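Local coordinates for sensor protein CzcS (Pseudomonas aeruginosa, PDB 5GPO) that probably senses zinc as the sensor domain of an inner-membrane histidine kinase, one half of a two-component system linked to metal detoxification and antibiotic resistance, at residues B[17-22]-B[46-51]; B[22-27]-B[39-44]; B[53-58]-B[63-68]. All coordinates share one frame; numbering follows the deposited sequence. Where two conformers were deposited one is given.

Interaction 1 (B[17-22]-B[46-51]); sequences LEQIRH and VAHSGL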
# COMPACT_ATOMS: atom_id res chain seq x y z
N LEU B 17 8.70 7.87 4.02
CA LEU B 17 9.77 7.32 4.85
C LEU B 17 9.64 7.81 6.29
O LEU B 17 9.89 7.05 7.23
CB LEU B 17 11.13 7.71 4.28
CG LEU B 17 12.31 7.08 5.02
CD1 LEU B 17 12.27 5.58 4.80
CD2 LEU B 17 13.64 7.66 4.48
N GLU B 18 9.25 9.06 6.48
CA GLU B 18 9.12 9.57 7.83
C GLU B 18 7.91 8.97 8.53
O GLU B 18 7.92 8.78 9.75
CB GLU B 18 9.06 11.10 7.81
CG GLU B 18 10.40 11.71 7.39
CD GLU B 18 11.60 11.16 8.20
OE1 GLU B 18 12.67 10.89 7.61
OE2 GLU B 18 11.46 10.98 9.43
N GLN B 19 6.87 8.64 7.76
CA GLN B 19 5.74 7.90 8.31
C GLN B 19 6.18 6.52 8.78
O GLN B 19 5.75 6.05 9.84
CB GLN B 19 4.62 7.82 7.27
CG GLN B 19 3.83 9.14 7.11
CD GLN B 19 3.16 9.32 5.74
OE1 GLN B 19 3.43 8.57 4.79
NE2 GLN B 19 2.28 10.30 5.65
N ILE B 20 7.03 5.84 7.99
CA ILE B 20 7.57 4.55 8.40
C ILE B 20 8.40 4.70 9.67
O ILE B 20 8.33 3.86 10.57
CB ILE B 20 8.39 3.92 7.26
CG1 ILE B 20 7.45 3.57 6.10
CG2 ILE B 20 9.08 2.67 7.76
CD1 ILE B 20 8.17 3.25 4.82
N ARG B 21 9.23 5.74 9.75
CA ARG B 21 10.01 5.97 10.97
C ARG B 21 9.10 6.19 12.17
O ARG B 21 9.40 5.73 13.28
CB ARG B 21 10.96 7.17 10.78
CG ARG B 21 11.80 7.48 12.03
CD ARG B 21 12.71 8.71 11.83
NE ARG B 21 13.67 8.56 10.75
CZ ARG B 21 14.87 7.96 10.86
NH1 ARG B 21 15.66 7.89 9.81
NH2 ARG B 21 15.26 7.42 12.01
N HIS B 22 7.98 6.90 11.98
CA HIS B 22 7.06 7.09 13.09
C HIS B 22 6.56 5.74 13.60
O HIS B 22 6.54 5.49 14.81
CB HIS B 22 5.87 7.96 12.69
CG HIS B 22 4.86 8.13 13.78
ND1 HIS B 22 5.05 8.98 14.86
CD2 HIS B 22 3.65 7.56 13.97
CE1 HIS B 22 4.00 8.91 15.66
NE2 HIS B 22 3.13 8.06 15.14
N VAL B 46 0.61 0.16 3.81
CA VAL B 46 -0.73 0.24 3.23
C VAL B 46 -1.40 1.56 3.58
O VAL B 46 -2.13 2.14 2.77
CB VAL B 46 -1.56 -0.96 3.73
CG1 VAL B 46 -2.93 -0.99 3.06
CG2 VAL B 46 -0.76 -2.24 3.53
N ALA B 47 -1.14 2.06 4.78
CA ALA B 47 -1.85 3.24 5.27
C ALA B 47 -1.50 4.50 4.48
O ALA B 47 -2.23 5.49 4.57
CB ALA B 47 -1.56 3.45 6.75
N HIS B 48 -0.43 4.48 3.69
CA HIS B 48 -0.08 5.64 2.89
C HIS B 48 0.23 5.24 1.45
O HIS B 48 0.94 5.95 0.73
CB HIS B 48 1.05 6.42 3.56
CG HIS B 48 0.73 6.80 4.98
ND1 HIS B 48 -0.02 7.91 5.30
CD2 HIS B 48 0.99 6.17 6.15
CE1 HIS B 48 -0.17 7.98 6.61
NE2 HIS B 48 0.43 6.93 7.15
N SER B 49 -0.36 4.13 1.01
CA SER B 49 -0.24 3.60 -0.34
C SER B 49 -1.02 4.40 -1.39
O SER B 49 -0.92 4.07 -2.57
CB SER B 49 -0.72 2.15 -0.37
OG SER B 49 -2.13 2.14 -0.21
N GLY B 50 -1.78 5.42 -1.00
CA GLY B 50 -2.61 6.14 -1.95
C GLY B 50 -3.81 5.36 -2.45
O GLY B 50 -4.46 5.79 -3.40
N LEU B 51 -4.10 4.24 -1.83
CA LEU B 51 -5.21 3.39 -2.20
C LEU B 51 -6.02 3.08 -0.94
O LEU B 51 -5.47 3.02 0.16
CB LEU B 51 -4.70 2.10 -2.86
CG LEU B 51 -3.88 2.20 -4.15
CD1 LEU B 51 -3.06 0.94 -4.31
CD2 LEU B 51 -4.81 2.36 -5.35

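Interaction 2 (B[22-27]-B[39-44]); sequences HSLEDD and HALQDQ. With ZN (zinc ion), chain F.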
# COMPACT_ATOMS: atom_id res chain seq x y z
N HIS B 22 7.98 6.90 11.98
CA HIS B 22 7.06 7.09 13.09
C HIS B 22 6.56 5.74 13.60
O HIS B 22 6.54 5.49 14.81
CB HIS B 22 5.87 7.96 12.69
CG HIS B 22 4.86 8.13 13.78
ND1 HIS B 22 5.05 8.98 14.86
CD2 HIS B 22 3.65 7.56 13.97
CE1 HIS B 22 4.00 8.91 15.66
NE2 HIS B 22 3.13 8.06 15.14
N SER B 23 6.23 4.83 12.67
CA SER B 23 5.70 3.54 13.07
C SER B 23 6.73 2.70 13.83
O SER B 23 6.36 1.88 14.67
CB SER B 23 5.17 2.78 11.85
OG SER B 23 6.19 2.51 10.91
N LEU B 24 8.03 2.91 13.56
CA LEU B 24 9.06 2.12 14.22
C LEU B 24 9.50 2.74 15.54
O LEU B 24 9.74 2.02 16.52
CB LEU B 24 10.29 1.97 13.32
CG LEU B 24 10.38 0.83 12.30
CD1 LEU B 24 11.67 0.93 11.52
CD2 LEU B 24 10.29 -0.53 12.99
N GLU B 25 9.63 4.06 15.58
CA GLU B 25 10.29 4.72 16.69
C GLU B 25 9.34 5.48 17.62
O GLU B 25 9.72 5.78 18.75
CB GLU B 25 11.38 5.65 16.15
CG GLU B 25 12.38 4.89 15.28
CD GLU B 25 13.54 5.73 14.75
OE1 GLU B 25 13.57 6.95 14.98
OE2 GLU B 25 14.42 5.15 14.10
N ASP B 26 8.11 5.77 17.19
CA ASP B 26 7.18 6.56 17.99
C ASP B 26 5.93 5.80 18.41
O ASP B 26 5.01 6.40 18.99
CB ASP B 26 6.78 7.84 17.24
CG ASP B 26 7.96 8.78 16.99
OD1 ASP B 26 8.95 8.72 17.74
OD2 ASP B 26 7.86 9.63 16.09
N ASP B 27 5.85 4.50 18.14
CA ASP B 27 4.74 3.66 18.60
C ASP B 27 5.07 3.19 20.01
O ASP B 27 5.85 2.24 20.19
CB ASP B 27 4.53 2.49 17.65
CG ASP B 27 3.29 1.68 17.98
OD1 ASP B 27 2.82 1.70 19.14
OD2 ASP B 27 2.78 1.00 17.06
N HIS B 39 5.12 -6.74 11.15
CA HIS B 39 3.69 -6.54 10.98
C HIS B 39 3.31 -5.06 11.04
O HIS B 39 2.45 -4.60 10.28
CB HIS B 39 2.93 -7.33 12.04
CG HIS B 39 1.45 -7.26 11.89
ND1 HIS B 39 0.75 -8.17 11.14
CD2 HIS B 39 0.55 -6.38 12.37
CE1 HIS B 39 -0.53 -7.85 11.16
NE2 HIS B 39 -0.68 -6.77 11.90
N ALA B 40 3.93 -4.31 11.94
CA ALA B 40 3.64 -2.88 12.04
C ALA B 40 4.06 -2.14 10.78
O ALA B 40 3.33 -1.26 10.29
CB ALA B 40 4.33 -2.28 13.27
N LEU B 41 5.23 -2.46 10.24
CA LEU B 41 5.69 -1.79 9.02
C LEU B 41 4.78 -2.11 7.84
O LEU B 41 4.45 -1.23 7.03
CB LEU B 41 7.12 -2.21 8.71
CG LEU B 41 8.11 -1.70 9.73
CD1 LEU B 41 9.50 -2.26 9.44
CD2 LEU B 41 8.09 -0.19 9.68
N GLN B 42 4.35 -3.37 7.73
CA GLN B 42 3.48 -3.74 6.63
C GLN B 42 2.13 -3.03 6.73
O GLN B 42 1.58 -2.57 5.71
CB GLN B 42 3.31 -5.26 6.58
CG GLN B 42 2.37 -5.79 5.48
CD GLN B 42 2.93 -5.65 4.06
OE1 GLN B 42 3.52 -4.64 3.70
NE2 GLN B 42 2.75 -6.69 3.26
N ASP B 43 1.59 -2.89 7.94
CA ASP B 43 0.33 -2.17 8.09
C ASP B 43 0.50 -0.70 7.73
O ASP B 43 -0.39 -0.10 7.12
CB ASP B 43 -0.22 -2.33 9.51
CG ASP B 43 -0.94 -3.65 9.70
OD1 ASP B 43 -0.79 -4.56 8.86
OD2 ASP B 43 -1.67 -3.78 10.71
N GLN B 44 1.65 -0.12 8.06
CA GLN B 44 1.86 1.30 7.79
C GLN B 44 2.11 1.56 6.30
O GLN B 44 1.76 2.64 5.80
CB GLN B 44 3.02 1.84 8.62
CG GLN B 44 3.27 3.34 8.42
CD GLN B 44 2.27 4.23 9.15
OE1 GLN B 44 1.07 3.95 9.18
NE2 GLN B 44 2.76 5.30 9.75
ZN ZN F . -2.19 -5.75 11.26

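Interaction 3 (B[53-58]-B[63-68]); sequences LSILDS and PLMSFG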
# COMPACT_ATOMS: atom_id res chain seq x y z
N LEU B 53 -9.41 0.50 0.39
CA LEU B 53 -10.32 -0.57 0.01
C LEU B 53 -11.39 -0.77 1.08
O LEU B 53 -11.06 -0.93 2.27
CB LEU B 53 -9.56 -1.87 -0.23
CG LEU B 53 -10.39 -3.09 -0.68
CD1 LEU B 53 -11.18 -2.76 -1.95
CD2 LEU B 53 -9.48 -4.29 -0.91
N SER B 54 -12.65 -0.72 0.66
CA SER B 54 -13.80 -0.95 1.53
C SER B 54 -14.58 -2.14 1.01
O SER B 54 -14.94 -2.18 -0.18
CB SER B 54 -14.73 0.27 1.59
OG SER B 54 -14.15 1.33 2.32
N ILE B 55 -14.85 -3.10 1.87
CA ILE B 55 -15.62 -4.28 1.52
C ILE B 55 -16.78 -4.38 2.50
O ILE B 55 -16.56 -4.44 3.71
CB ILE B 55 -14.74 -5.54 1.55
CG1 ILE B 55 -13.69 -5.37 0.44
CG2 ILE B 55 -15.58 -6.80 1.36
CD1 ILE B 55 -12.99 -6.60 0.09
N LEU B 56 -18.01 -4.35 1.97
CA LEU B 56 -19.24 -4.35 2.76
C LEU B 56 -20.02 -5.62 2.48
O LEU B 56 -20.09 -6.07 1.33
CB LEU B 56 -20.14 -3.16 2.40
CG LEU B 56 -19.47 -1.81 2.17
CD1 LEU B 56 -20.50 -0.77 1.80
CD2 LEU B 56 -18.72 -1.42 3.41
N ASP B 57 -20.60 -6.20 3.53
CA ASP B 57 -21.62 -7.23 3.37
C ASP B 57 -22.82 -6.66 2.60
O ASP B 57 -23.47 -5.71 3.05
CB ASP B 57 -22.05 -7.73 4.76
CG ASP B 57 -22.76 -9.09 4.72
OD1 ASP B 57 -23.74 -9.24 3.99
OD2 ASP B 57 -22.33 -10.01 5.45
N SER B 58 -23.11 -7.26 1.43
CA SER B 58 -24.22 -6.81 0.60
C SER B 58 -25.56 -6.92 1.31
O SER B 58 -26.48 -6.17 1.00
CB SER B 58 -24.29 -7.63 -0.69
OG SER B 58 -23.15 -7.45 -1.52
N PRO B 63 -19.71 -2.80 7.08
CA PRO B 63 -18.33 -3.04 6.62
C PRO B 63 -17.81 -4.38 7.10
O PRO B 63 -18.01 -4.77 8.26
CB PRO B 63 -17.54 -1.86 7.22
CG PRO B 63 -18.44 -1.22 8.24
CD PRO B 63 -19.86 -1.54 7.82
N LEU B 64 -17.20 -5.13 6.19
CA LEU B 64 -16.49 -6.34 6.58
C LEU B 64 -14.99 -6.11 6.66
O LEU B 64 -14.35 -6.63 7.58
CB LEU B 64 -16.80 -7.49 5.60
CG LEU B 64 -15.90 -8.74 5.65
CD1 LEU B 64 -15.95 -9.42 7.02
CD2 LEU B 64 -16.24 -9.74 4.56
N MET B 65 -14.43 -5.34 5.73
CA MET B 65 -13.02 -4.99 5.76
C MET B 65 -12.86 -3.55 5.31
O MET B 65 -13.56 -3.10 4.41
CB MET B 65 -12.17 -5.85 4.83
CG MET B 65 -12.25 -7.33 5.00
SD MET B 65 -11.28 -7.98 3.63
CE MET B 65 -11.72 -9.71 3.71
N SER B 66 -11.92 -2.85 5.94
CA SER B 66 -11.62 -1.48 5.56
C SER B 66 -10.15 -1.24 5.87
O SER B 66 -9.72 -1.49 7.00
CB SER B 66 -12.51 -0.51 6.33
OG SER B 66 -12.24 0.83 5.97
N PHE B 67 -9.36 -0.83 4.87
CA PHE B 67 -7.97 -0.48 5.12
C PHE B 67 -7.42 0.34 3.96
O PHE B 67 -8.00 0.41 2.89
CB PHE B 67 -7.11 -1.74 5.35
CG PHE B 67 -7.32 -2.81 4.32
CD1 PHE B 67 -6.71 -2.72 3.07
CD2 PHE B 67 -8.10 -3.91 4.60
CE1 PHE B 67 -6.88 -3.72 2.13
CE2 PHE B 67 -8.29 -4.91 3.66
CZ PHE B 67 -7.67 -4.82 2.42
N GLY B 68 -6.26 0.95 4.20
CA GLY B 68 -5.62 1.75 3.18
C GLY B 68 -5.43 3.18 3.64
O GLY B 68 -5.43 3.47 4.84

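Interaction 1 (B[17-22]-B[46-51])
Q19 and H48 meet as flat groups laid one over the other, a clear example of an amide–aromatic stack joining a helix to the turn that follows another. The two side chains extend from opposite directions, and the Q19 amide settles over the H48 imidazole with the planes only 22° apart. Its carbonyl carbon CD lies 3.5 Å above the ring plane, over the centre. The amide oxygen falls on the CB side of the ring, with Q19 OE1 3.2 Å from H48 CG, while the amide nitrogen lies over the ND1–CE1 side. Although Q19 NE2 is 3.3 Å from H48 ND1, the angle is too poor for a hydrogen bond, as expected when one group lies above the other. The aliphatic part of the glutamine contributes as well: Q19 CG stands 4.1 Å from the ring centroid, a CH-pi contact over the face. Beyond CG the chain runs extended (chi2 155°), which carries the amide across the gap between the backbones.

The imidazole is also engaged at its rim, where H48 NE2 bonds to a sulfate ion probably from the crystallisation liquor. Just beyond it, S49 fastens the turn: V46 O accepts from S49 OG at 3.0 Å and from S49 N at 3.2 Å, both reaching it from the same face of its plane.

The contact lies at the surface, between helix 7-25 and the exit of helix 34-47. G50, at positive phi, then leads into strand 51-57, its N bonded to the D69 carboxylate, while on the helix R21 reaches the backbone of S111 in the second subunit.

Interaction 2 (B[22-27]-B[39-44])
Between segments 22-27 and 39-44, on helix 7-25 and helix 34-47, the nearest CA atoms are those of S23 and L41, 6.7 Å apart; the first helix is nearly finished, since D26 already leaves helical angles. Two patches make the contact. In the conformer described, S23 OG lies 3.5 Å from L41 CD2 and S23 CB rests against CB and CG of Q44, while S23 OG bonds back to I20 O. Beside it the L24 and L41 side chains cross at about a right angle, with L24 CG 3.6 Å from L41 CD2. The Q44 chain bends at chi2 (77°), and its amide bonds to Q19 O through NE2. At the helix end H22 ND1 donates to the anti lone pair of D26 OD2 over 3.1 Å.

Another face of helix 34-47 carries the metal. One turn apart, H39 NE2 and D43 OD2 bind the zinc ion at 1.9 Å and 2.1 Å, and H39 NE2 of the second subunit binds it too. D43 OD1, left out of the metal bond, accepts from Q42 NE2 of that subunit. Zinc thus joins the two subunits through helix 34-47, whose L41 and Q44 pack on helix 7-25.

Interaction 3 (B[53-58]-B[63-68])
L53 and F67 begin the closely packed end of this antiparallel pairing, where the strands run at 177° to each other with axes 4.8 Å apart. They form a hydrogen-bonded pair: L53 N reaches F67 O at 2.9 Å in an almost straight bond (175°), and F67 N returns one to L53 O. Between this pair and the next, S66 CA and S54 CA add CA-H...O contacts to L53 O and M65 O. F67 holds CG between its backbone N and carbonyl carbon (chi1 48°), which sets the ring alongside the leucine, F67 CZ 3.8 Å from L53 CD2. I55 and M65 repeat the pattern on the same face, side by side, with I55 CD1 4.2 Å from M65 SD. The second subunit covers this face, its L41 packing on both and its A38 on F67.

A classic beta bulge then interrupts the ladder. L64 and M65 both face I55, and I55 O accepts from L64 N at 2.7 Å and from M65 N at 3.1 Å, so that the register slips by one. The hairpin occupies one edge of a five-stranded antiparallel sheet of order 2-1-5-4-3, the topology of PAS-like sensor domains; strand 119-127 flanks strand 51-57 on its other side.

Past the bulge the fit is looser. L56 and P63 still face each other as a non-hydrogen-bonded pair, but their side chains diverge; L56 CD2 reaches P63 CA at 3.6 Å and, a little farther off, its CB. P63 and L64 are exposed, and L64 CD2 lies 4.4 Å from I55 CG2. D57 turns its carboxylate to R59.

From the N terminus, helix 7-25 enters first interaction 1 and then interaction 2, which share H22. The chain turns back through helix 34-47, so the loop closed by interaction 2 nests inside the one closed by interaction 1, and the two contacts together tie the helices over successive turns. They also touch directly, I20 CG2 lying 3.6 Å from L41 CD2. Beyond the turn after helix 34-47 the chain enters strand 51-57, and interaction 3 closes a short hairpin loop in series with the others. V46 CG1 packs 3.8 Å from G68 CA, joining the helical part to the sheet edge. All three contacts touch the second subunit.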